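Local coordinates for protein beta-N-acetylhexosaminidase (Streptomyces plicatus, PDB 1JAK) that is a family 20 glycoside hydrolase that removes terminal beta-linked N-acetylhexosamine residues by substrate-assisted catalysis, seen here with an azasugar inhibitor bound, at residues A162-S167 with L447-L452; S167-G172 with S217-G222; T398-K403 with P464-V469. All coordinates share one frame; numbering follows the deposited sequence.

Interaction 1. Residues A162-S167 with L447-L452. With IFG ((2R,3R,4S,5R)-2-acetamido-3,4-dihydroxy-5-hydroxymethyl-piperidine), chain F.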
loop_
_atom_site.group_PDB
_atom_site.type_symbol
_atom_site.label_atom_id
_atom_site.label_comp_id
_atom_site.label_asym_id
_atom_site.label_seq_id
_atom_site.Cartn_x
_atom_site.Cartn_y
_atom_site.Cartn_z
ATOM N N ALA A 162 -0.887 0.744 -1.207
ATOM C CA ALA A 162 -1.415 1.084 0.102
ATOM C C ALA A 162 -0.777 2.418 0.448
ATOM O O ALA A 162 0.415 2.618 0.209
ATOM C CB ALA A 162 -1.018 0.025 1.129
ATOM N N MET A 163 -1.562 3.343 0.984
ATOM C CA MET A 163 -1.012 4.638 1.355
ATOM C C MET A 163 -1.038 4.818 2.861
ATOM O O MET A 163 -1.971 4.377 3.531
ATOM C CB MET A 163 -1.824 5.784 0.733
ATOM C CG MET A 163 -1.225 7.162 1.020
ATOM S SD MET A 163 -2.434 8.517 0.965
ATOM C CE MET A 163 -3.120 8.390 2.633
ATOM N N LEU A 164 -0.002 5.451 3.397
ATOM C CA LEU A 164 0.021 5.746 4.822
ATOM C C LEU A 164 0.218 7.246 4.949
ATOM O O LEU A 164 1.125 7.816 4.340
ATOM C CB LEU A 164 1.152 5.019 5.554
ATOM C CG LEU A 164 1.195 5.332 7.062
ATOM C CD1 LEU A 164 -0.099 4.870 7.730
ATOM C CD2 LEU A 164 2.394 4.645 7.703
ATOM N N ASP A 165 -0.656 7.875 5.727
ATOM C CA ASP A 165 -0.616 9.311 5.984
ATOM C C ASP A 165 0.271 9.504 7.213
ATOM O O ASP A 165 -0.107 9.111 8.316
ATOM C CB ASP A 165 -2.052 9.796 6.262
ATOM C CG ASP A 165 -2.133 11.243 6.739
ATOM O OD1 ASP A 165 -1.101 11.938 6.866
ATOM O OD2 ASP A 165 -3.271 11.687 6.996
ATOM N N VAL A 166 1.457 10.078 7.020
ATOM C CA VAL A 166 2.356 10.326 8.143
ATOM C C VAL A 166 2.385 11.816 8.467
ATOM O O VAL A 166 3.211 12.273 9.261
ATOM C CB VAL A 166 3.802 9.829 7.852
ATOM C CG1 VAL A 166 3.799 8.316 7.685
ATOM C CG2 VAL A 166 4.362 10.504 6.603
ATOM N N SER A 167 1.466 12.561 7.857
ATOM C CA SER A 167 1.369 14.004 8.066
ATOM C C SER A 167 0.432 14.378 9.216
ATOM O O SER A 167 0.779 15.212 10.057
ATOM C CB SER A 167 0.893 14.695 6.782
ATOM O OG SER A 167 1.844 14.560 5.733
ATOM N N LEU A 447 -4.778 5.024 4.035
ATOM C CA LEU A 447 -5.068 5.066 5.463
ATOM C C LEU A 447 -4.693 6.456 5.966
ATOM O O LEU A 447 -3.517 6.757 6.187
ATOM C CB LEU A 447 -4.274 3.995 6.227
ATOM C CG LEU A 447 -4.499 3.953 7.749
ATOM C CD1 LEU A 447 -5.991 3.858 8.067
ATOM C CD2 LEU A 447 -3.751 2.757 8.339
ATOM N N TRP A 448 -5.706 7.307 6.116
ATOM C CA TRP A 448 -5.517 8.669 6.600
ATOM C C TRP A 448 -5.419 8.636 8.119
ATOM O O TRP A 448 -6.041 7.794 8.768
ATOM C CB TRP A 448 -6.681 9.541 6.131
ATOM C CG TRP A 448 -6.754 9.593 4.635
ATOM C CD1 TRP A 448 -7.618 8.911 3.824
ATOM C CD2 TRP A 448 -5.886 10.331 3.767
ATOM N NE1 TRP A 448 -7.340 9.180 2.502
ATOM C CE2 TRP A 448 -6.282 10.049 2.440
ATOM C CE3 TRP A 448 -4.812 11.204 3.983
ATOM C CZ2 TRP A 448 -5.641 10.612 1.330
ATOM C CZ3 TRP A 448 -4.174 11.766 2.880
ATOM C CH2 TRP A 448 -4.593 11.466 1.570
ATOM N N THR A 449 -4.655 9.556 8.702
ATOM C CA THR A 449 -4.467 9.496 10.145
ATOM C C THR A 449 -4.950 10.627 11.050
ATOM O O THR A 449 -4.401 10.824 12.133
ATOM C CB THR A 449 -2.983 9.198 10.464
ATOM O OG1 THR A 449 -2.141 10.179 9.844
ATOM C CG2 THR A 449 -2.603 7.820 9.934
ATOM N N GLU A 450 -5.980 11.357 10.636
ATOM C CA GLU A 450 -6.501 12.415 11.496
ATOM C C GLU A 450 -6.851 11.863 12.878
ATOM O O GLU A 450 -6.677 12.546 13.886
ATOM C CB GLU A 450 -7.774 13.037 10.907
ATOM C CG GLU A 450 -7.542 14.116 9.870
ATOM C CD GLU A 450 -7.493 13.589 8.451
ATOM O OE1 GLU A 450 -7.302 12.369 8.260
ATOM O OE2 GLU A 450 -7.639 14.409 7.524
ATOM N N THR A 451 -7.341 10.623 12.914
ATOM C CA THR A 451 -7.779 9.997 14.164
ATOM C C THR A 451 -6.905 8.872 14.718
ATOM O O THR A 451 -7.233 8.296 15.756
ATOM C CB THR A 451 -9.202 9.407 14.010
ATOM O OG1 THR A 451 -9.142 8.212 13.215
ATOM C CG2 THR A 451 -10.126 10.407 13.329
ATOM N N LEU A 452 -5.804 8.567 14.040
ATOM C CA LEU A 452 -4.935 7.465 14.448
ATOM C C LEU A 452 -3.545 7.945 14.852
ATOM O O LEU A 452 -2.845 8.568 14.059
ATOM C CB LEU A 452 -4.836 6.467 13.290
ATOM C CG LEU A 452 -6.207 6.156 12.668
ATOM C CD1 LEU A 452 -6.035 5.347 11.394
ATOM C CD2 LEU A 452 -7.073 5.406 13.670
HETATM N N1 IFG F . -9.811 13.774 2.090
HETATM C C2 IFG F . -8.411 14.271 2.084
HETATM C C3 IFG F . -7.416 13.519 3.058
HETATM C C4 IFG F . -8.046 13.128 4.412
HETATM C C5 IFG F . -9.345 12.366 4.140
HETATM C C6 IFG F . -10.078 11.857 5.376
HETATM C C7 IFG F . -7.968 13.065 -0.015
HETATM C C8 IFG F . -7.424 12.895 -1.410
HETATM C C9 IFG F . -10.354 13.186 3.325
HETATM N N2 IFG F . -7.875 14.223 0.705
HETATM O O7 IFG F . -8.533 12.094 0.470
HETATM O O3 IFG F . -6.274 14.335 3.285
HETATM O O4 IFG F . -8.346 14.319 5.138
HETATM O O6 IFG F . -10.943 10.773 5.056
#

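Interaction 2. Residues S167-G172 with S217-G222. With IFG ((2R,3R,4S,5R)-2-acetamido-3,4-dihydroxy-5-hydroxymethyl-piperidine), chain F.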
loop_
_atom_site.group_PDB
_atom_site.type_symbol
_atom_site.label_atom_id
_atom_site.label_comp_id
_atom_site.label_asym_id
_atom_site.label_seq_id
_atom_site.Cartn_x
_atom_site.Cartn_y
_atom_site.Cartn_z
ATOM N N SER A 167 1.466 12.561 7.857
ATOM C CA SER A 167 1.369 14.004 8.066
ATOM C C SER A 167 0.432 14.378 9.216
ATOM O O SER A 167 0.779 15.212 10.057
ATOM C CB SER A 167 0.893 14.695 6.782
ATOM O OG SER A 167 1.844 14.560 5.733
ATOM N N ARG A 168 -0.756 13.778 9.251
ATOM C CA ARG A 168 -1.719 14.078 10.315
ATOM C C ARG A 168 -1.149 13.638 11.661
ATOM O O ARG A 168 -1.215 14.376 12.644
ATOM C CB ARG A 168 -3.065 13.425 9.998
ATOM C CG ARG A 168 -3.929 14.286 9.062
ATOM C CD ARG A 168 -3.124 14.910 7.907
ATOM N NE ARG A 168 -3.973 15.759 7.068
ATOM C CZ ARG A 168 -4.734 15.314 6.071
ATOM N NH1 ARG A 168 -4.746 14.022 5.762
ATOM N NH2 ARG A 168 -5.525 16.157 5.412
ATOM N N HIS A 169 -0.607 12.426 11.710
ATOM C CA HIS A 169 0.098 11.954 12.895
ATOM C C HIS A 169 1.361 11.335 12.316
ATOM O O HIS A 169 1.301 10.568 11.356
ATOM C CB HIS A 169 -0.684 10.912 13.700
ATOM C CG HIS A 169 -1.725 11.503 14.601
ATOM N ND1 HIS A 169 -3.050 11.594 14.240
ATOM C CD2 HIS A 169 -1.634 12.042 15.840
ATOM C CE1 HIS A 169 -3.734 12.162 15.218
ATOM N NE2 HIS A 169 -2.898 12.443 16.201
ATOM N N PHE A 170 2.507 11.692 12.876
ATOM C CA PHE A 170 3.768 11.169 12.382
ATOM C C PHE A 170 4.044 9.764 12.897
ATOM O O PHE A 170 3.734 9.434 14.041
ATOM C CB PHE A 170 4.917 12.093 12.802
ATOM C CG PHE A 170 6.268 11.642 12.319
ATOM C CD1 PHE A 170 6.574 11.649 10.960
ATOM C CD2 PHE A 170 7.234 11.204 13.223
ATOM C CE1 PHE A 170 7.823 11.226 10.505
ATOM C CE2 PHE A 170 8.488 10.778 12.781
ATOM C CZ PHE A 170 8.784 10.788 11.421
ATOM N N PHE A 171 4.610 8.936 12.028
ATOM C CA PHE A 171 4.993 7.580 12.385
ATOM C C PHE A 171 6.444 7.446 11.952
ATOM O O PHE A 171 6.786 7.740 10.808
ATOM C CB PHE A 171 4.101 6.556 11.675
ATOM C CG PHE A 171 2.690 6.547 12.186
ATOM C CD1 PHE A 171 1.735 7.413 11.657
ATOM C CD2 PHE A 171 2.331 5.724 13.251
ATOM C CE1 PHE A 171 0.444 7.461 12.187
ATOM C CE2 PHE A 171 1.043 5.766 13.788
ATOM C CZ PHE A 171 0.097 6.637 13.255
ATOM N N GLY A 172 7.296 7.030 12.886
ATOM C CA GLY A 172 8.713 6.893 12.601
ATOM C C GLY A 172 9.068 5.751 11.675
ATOM O O GLY A 172 8.217 4.943 11.303
ATOM N N SER A 217 7.307 20.244 13.255
ATOM C CA SER A 217 7.357 20.301 14.716
ATOM C C SER A 217 6.121 19.863 15.497
ATOM O O SER A 217 6.184 19.726 16.716
ATOM C CB SER A 217 7.782 21.701 15.178
ATOM O OG SER A 217 6.797 22.675 14.892
ATOM N N THR A 218 4.996 19.654 14.824
ATOM C CA THR A 218 3.811 19.200 15.540
ATOM C C THR A 218 2.952 18.309 14.645
ATOM O O THR A 218 3.404 17.866 13.589
ATOM C CB THR A 218 2.985 20.400 16.100
ATOM O OG1 THR A 218 2.020 19.915 17.045
ATOM C CG2 THR A 218 2.280 21.153 14.985
ATOM N N GLU A 219 1.732 18.028 15.082
ATOM C CA GLU A 219 0.819 17.173 14.328
ATOM C C GLU A 219 -0.588 17.405 14.852
ATOM O O GLU A 219 -0.811 18.275 15.696
ATOM C CB GLU A 219 1.190 15.695 14.526
ATOM C CG GLU A 219 1.171 15.250 15.999
ATOM C CD GLU A 219 1.628 13.815 16.209
ATOM O OE1 GLU A 219 2.362 13.287 15.346
ATOM O OE2 GLU A 219 1.265 13.220 17.251
ATOM N N VAL A 220 -1.538 16.625 14.350
ATOM C CA VAL A 220 -2.912 16.740 14.819
ATOM C C VAL A 220 -2.911 16.562 16.335
ATOM O O VAL A 220 -2.282 15.639 16.865
ATOM C CB VAL A 220 -3.813 15.654 14.189
ATOM C CG1 VAL A 220 -5.159 15.584 14.923
ATOM C CG2 VAL A 220 -4.042 15.968 12.722
ATOM N N GLY A 221 -3.610 17.451 17.032
ATOM C CA GLY A 221 -3.683 17.356 18.479
ATOM C C GLY A 221 -2.568 18.071 19.214
ATOM O O GLY A 221 -2.587 18.148 20.441
ATOM N N GLY A 222 -1.592 18.587 18.473
ATOM C CA GLY A 222 -0.490 19.293 19.099
ATOM C C GLY A 222 0.586 18.377 19.647
ATOM O O GLY A 222 0.533 17.158 19.478
HETATM N N1 IFG F . -9.811 13.774 2.090
HETATM C C2 IFG F . -8.411 14.271 2.084
HETATM C C3 IFG F . -7.416 13.519 3.058
HETATM C C4 IFG F . -8.046 13.128 4.412
HETATM C C5 IFG F . -9.345 12.366 4.140
HETATM C C6 IFG F . -10.078 11.857 5.376
HETATM C C7 IFG F . -7.968 13.065 -0.015
HETATM C C8 IFG F . -7.424 12.895 -1.410
HETATM C C9 IFG F . -10.354 13.186 3.325
HETATM N N2 IFG F . -7.875 14.223 0.705
HETATM O O7 IFG F . -8.533 12.094 0.470
HETATM O O3 IFG F . -6.274 14.335 3.285
HETATM O O4 IFG F . -8.346 14.319 5.138
HETATM O O6 IFG F . -10.943 10.773 5.056
#

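Interaction 3. Residues T398-K403 with P464-V469. With IFG ((2R,3R,4S,5R)-2-acetamido-3,4-dihydroxy-5-hydroxymethyl-piperidine), chain F.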
loop_
_atom_site.group_PDB
_atom_site.type_symbol
_atom_site.label_atom_id
_atom_site.label_comp_id
_atom_site.label_asym_id
_atom_site.label_seq_id
_atom_site.Cartn_x
_atom_site.Cartn_y
_atom_site.Cartn_z
ATOM N N THR A 398 -12.378 2.020 -0.336
ATOM C CA THR A 398 -11.042 1.670 0.141
ATOM C C THR A 398 -10.319 2.631 1.081
ATOM O O THR A 398 -9.128 2.454 1.343
ATOM C CB THR A 398 -10.111 1.370 -1.049
ATOM O OG1 THR A 398 -9.825 2.584 -1.756
ATOM C CG2 THR A 398 -10.774 0.380 -2.002
ATOM N N TYR A 399 -11.017 3.650 1.575
ATOM C CA TYR A 399 -10.409 4.574 2.527
ATOM C C TYR A 399 -10.482 3.858 3.875
ATOM O O TYR A 399 -11.555 3.741 4.474
ATOM C CB TYR A 399 -11.190 5.893 2.550
ATOM C CG TYR A 399 -10.624 6.938 1.613
ATOM C CD1 TYR A 399 -10.075 6.576 0.380
ATOM C CD2 TYR A 399 -10.616 8.288 1.967
ATOM C CE1 TYR A 399 -9.525 7.530 -0.472
ATOM C CE2 TYR A 399 -10.068 9.252 1.121
ATOM C CZ TYR A 399 -9.521 8.863 -0.094
ATOM O OH TYR A 399 -8.942 9.795 -0.917
ATOM N N LEU A 400 -9.337 3.365 4.342
ATOM C CA LEU A 400 -9.282 2.611 5.589
ATOM C C LEU A 400 -9.533 3.408 6.865
ATOM O O LEU A 400 -9.679 2.825 7.937
ATOM C CB LEU A 400 -7.943 1.869 5.676
ATOM C CG LEU A 400 -7.690 0.925 4.494
ATOM C CD1 LEU A 400 -6.252 0.431 4.528
ATOM C CD2 LEU A 400 -8.663 -0.258 4.543
ATOM N N ASP A 401 -9.579 4.733 6.756
ATOM C CA ASP A 401 -9.848 5.573 7.918
ATOM C C ASP A 401 -11.352 5.742 8.120
ATOM O O ASP A 401 -11.784 6.300 9.127
ATOM C CB ASP A 401 -9.204 6.953 7.746
ATOM C CG ASP A 401 -9.783 7.723 6.572
ATOM O OD1 ASP A 401 -9.872 7.147 5.470
ATOM O OD2 ASP A 401 -10.144 8.905 6.746
ATOM N N MET A 402 -12.152 5.265 7.171
ATOM C CA MET A 402 -13.600 5.414 7.292
ATOM C C MET A 402 -14.200 4.400 8.262
ATOM O O MET A 402 -13.845 3.222 8.252
ATOM C CB MET A 402 -14.271 5.290 5.919
ATOM C CG MET A 402 -15.436 6.261 5.707
ATOM S SD MET A 402 -14.945 8.005 5.825
ATOM C CE MET A 402 -13.759 8.117 4.475
ATOM N N LYS A 403 -15.103 4.873 9.116
ATOM C CA LYS A 403 -15.754 4.013 10.098
ATOM C C LYS A 403 -16.523 2.861 9.464
ATOM O O LYS A 403 -17.084 2.996 8.377
ATOM C CB LYS A 403 -16.723 4.832 10.956
ATOM C CG LYS A 403 -16.050 5.845 11.865
ATOM C CD LYS A 403 -17.087 6.574 12.710
ATOM C CE LYS A 403 -16.432 7.597 13.627
ATOM N NZ LYS A 403 -17.445 8.301 14.465
ATOM N N PRO A 464 -10.052 -5.710 9.009
ATOM C CA PRO A 464 -9.840 -6.646 7.899
ATOM C C PRO A 464 -10.065 -6.207 6.448
ATOM O O PRO A 464 -10.134 -7.061 5.566
ATOM C CB PRO A 464 -10.777 -7.782 8.267
ATOM C CG PRO A 464 -11.994 -7.007 8.710
ATOM C CD PRO A 464 -11.411 -5.874 9.563
ATOM N N ARG A 465 -10.176 -4.911 6.178
ATOM C CA ARG A 465 -10.411 -4.471 4.804
ATOM C C ARG A 465 -9.176 -4.464 3.898
ATOM O O ARG A 465 -9.299 -4.578 2.676
ATOM C CB ARG A 465 -11.065 -3.084 4.809
ATOM C CG ARG A 465 -12.474 -3.087 5.402
ATOM C CD ARG A 465 -13.046 -1.675 5.557
ATOM N NE ARG A 465 -12.256 -0.871 6.489
ATOM C CZ ARG A 465 -12.635 0.308 6.971
ATOM N NH1 ARG A 465 -13.798 0.837 6.616
ATOM N NH2 ARG A 465 -11.844 0.964 7.812
ATOM N N LEU A 466 -7.991 -4.347 4.493
ATOM C CA LEU A 466 -6.745 -4.308 3.724
ATOM C C LEU A 466 -6.550 -5.486 2.757
ATOM O O LEU A 466 -6.188 -5.286 1.597
ATOM C CB LEU A 466 -5.545 -4.220 4.679
ATOM C CG LEU A 466 -4.163 -4.065 4.039
ATOM C CD1 LEU A 466 -4.040 -2.694 3.388
ATOM C CD2 LEU A 466 -3.092 -4.240 5.110
ATOM N N PRO A 467 -6.776 -6.728 3.218
ATOM C CA PRO A 467 -6.598 -7.878 2.321
ATOM C C PRO A 467 -7.553 -7.841 1.127
ATOM O O PRO A 467 -7.205 -8.266 0.023
ATOM C CB PRO A 467 -6.877 -9.082 3.226
ATOM C CG PRO A 467 -6.544 -8.577 4.598
ATOM C CD PRO A 467 -7.098 -7.174 4.585
ATOM N N GLY A 468 -8.759 -7.333 1.361
ATOM C CA GLY A 468 -9.757 -7.260 0.309
ATOM C C GLY A 468 -9.357 -6.381 -0.859
ATOM O O GLY A 468 -9.566 -6.748 -2.017
ATOM N N VAL A 469 -8.787 -5.216 -0.571
ATOM C CA VAL A 469 -8.369 -4.315 -1.639
ATOM C C VAL A 469 -7.204 -4.939 -2.406
ATOM O O VAL A 469 -7.069 -4.752 -3.617
ATOM C CB VAL A 469 -7.959 -2.943 -1.084
ATOM C CG1 VAL A 469 -7.634 -1.989 -2.234
ATOM C CG2 VAL A 469 -9.092 -2.380 -0.227
HETATM N N1 IFG F . -9.811 13.774 2.090
HETATM C C2 IFG F . -8.411 14.271 2.084
HETATM C C3 IFG F . -7.416 13.519 3.058
HETATM C C4 IFG F . -8.046 13.128 4.412
HETATM C C5 IFG F . -9.345 12.366 4.140
HETATM C C6 IFG F . -10.078 11.857 5.376
HETATM C C7 IFG F . -7.968 13.065 -0.015
HETATM C C8 IFG F . -7.424 12.895 -1.410
HETATM C C9 IFG F . -10.354 13.186 3.325
HETATM N N2 IFG F . -7.875 14.223 0.705
HETATM O O7 IFG F . -8.533 12.094 0.470
HETATM O O3 IFG F . -6.274 14.335 3.285
HETATM O O4 IFG F . -8.346 14.319 5.138
HETATM O O6 IFG F . -10.943 10.773 5.056
#

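Interaction 1. Residues A162-S167 with L447-L452
Met163 lies against the indole of Trp448, whose other face carries the piperidine inhibitor IFG. From CB, 4.1 Å from Asp165 OD2, the tryptophan runs out beneath the ligand: CG and CD2 lie under IFG C4 and CD1 beneath C5, while NE1 is nearer the acetamido oxygen O7; CE2 and CZ2 pass under O7, CZ3 under O3 (CZ3 to O3 3.3 Å), and CH2 meets Met163 CE and SD. IFG C3 sits 3.4 Å above the plane of the ring. On the opposite face Met163 CE stands 3.3 Å from the centroid of the six-membered ring, only 1° off its normal, a CH-pi contact; Met163 SD lies 4.0 Å from the same centroid, a Met-aromatic contact. The bend of Met163 at chi3 (83°) folds CE onto the ring. In the ring plane, Asp165 OD2 meets CE3 at 3.4 Å. This carboxylate is fixed: Thr449 N reaches Asp165 OD2 at 3.1 Å along an almost straight bond (177°), from above the carboxylate plane, OD2 is also salt-bridged to Arg168 NH1, and OD1 takes Ser167 N in an Asx turn. Thr449 OG1 donates to Asp165 O at 2.8 Å. An alanine in place of Trp448 would probably leave the inhibitor ring without its supporting face and open a gap beside Met163 CE. Leu447 N to Met163 O and Asp165 N to Leu447 O supply parallel-strand bonds, joining the first and last strands of the beta/alpha barrel. Glu450 OE2 accepts from IFG O4, and the tryptophan forms the aromatic platform of a saccharide pocket at the barrel's C-terminal mouth.

Interaction 2. Residues S167-G172 with S217-G222
His169 presents one imidazole face to Val220 and an edge to Glu219. The contact joins the loops that follow the first two strands of the beta/alpha barrel, and its second half is a type II beta turn from Glu219 to Gly222. Val220 CB lies 4.0 Å from the centroid of the His169 ring, 29° off its normal, a CH-pi contact over the face. At the rim, near the ring plane, Glu219 OE2 comes to 3.4 Å from His169 CD2, with carboxylate and imidazole turned 76° against each other. The other side of the rim is held from outside this pair of loops, where ND1 bonds to Thr449 O. The second flat group, the Arg168 guanidinium, has its end at the inhibitor: NH1 and NH2 both donate to IFG O3, each at 2.9 Å, with the oxygen near the guanidinium plane. NH1 also pairs with Asp165, NH2 with Asp197, and NE bonds to Gln199; the three partners limit rotation of the group, and the two aspartates would probably balance its charge. Gly221 fits the turn because its backbone angles would press a side chain against the preceding carbonyl. Val220 N donates to Arg168 O at 2.8 Å, and beside that bond Val220 CG2 rests 3.9 Å from Arg168 CB. Through these links the turn backs the loop that carries the ligand-binding arginine. Glu219 starts with CG between its backbone N and carbonyl carbon (chi1 58°) and then runs extended, which brings its carboxylate alongside the opposite backbone; there OE1 accepts Phe170 N on its syn side at 2.9 Å, with the donor tilted out of the carboxylate plane.

Interaction 3. Residues T398-K403 with P464-V469
Arg465 of segment 464-469 reaches to Met402 O and grips it end-on with two nitrogens, NH1 at 2.9 Å and NH2 at 3.0 Å. The oxygen lies in the guanidinium plane, only 4° out of it, and NH2 also bonds to Met461 O, which further restrains the group. A bend at chi3 (-63°) carries the otherwise outstretched chain over to the loop. Its aliphatic part slides past Leu400 in the opposite direction, with Leu400 CD2 3.7 Å from Arg465 CB. The other branch of Leu400 crosses Leu466 at a slant, CD1 to CD1 at 4.0 Å. Further along, Thr398 CG2 abuts Val469 CG2 at 3.7 Å while its hydroxyl turns to Glu444 O. The loop is looser at Lys403, partly exposed, whose extended side chain leads away from the helix. Tyr399 and Asp401 also turn from the helix, but into the ligand pocket: Tyr399 OH bonds to the acetamido oxygen O7 of IFG at 2.7 Å, and Asp401 OD2 accepts from IFG O6 at 2.6 Å. The type I turn from Tyr399 to Met402 thus has a ligand-binding side and a side anchored by the arginine. Barrel strand 440-447 runs beside both partners, touching Thr398 and Tyr399 through Pro446, Leu400 through Leu447 and Val469 through Val443; helix 420-424 packs on Arg465 and Val469 with Ser423, and helix 493-499 reaches Pro467 through Trp496.

How the interactions relate
All three contacts belong to the catalytic beta/alpha barrel and touch the same inhibitor. Along the chain, interaction 2 is nested within the long loop closed by interaction 1, with which it shares Ser167; interactions 1 and 3 alternate, since 398-403 precedes 447-452 and 464-469 follows it. Interaction 1, where strands 159-165 and 440-447 meet, lies in the middle: its centre is about 10 Å from that of interaction 2 and about 12 Å from that of interaction 3. Those two flanking contacts, centres about 22 Å apart, do not touch. Loops after several barrel strands, distant in sequence, thus converge around one saccharide-binding pocket.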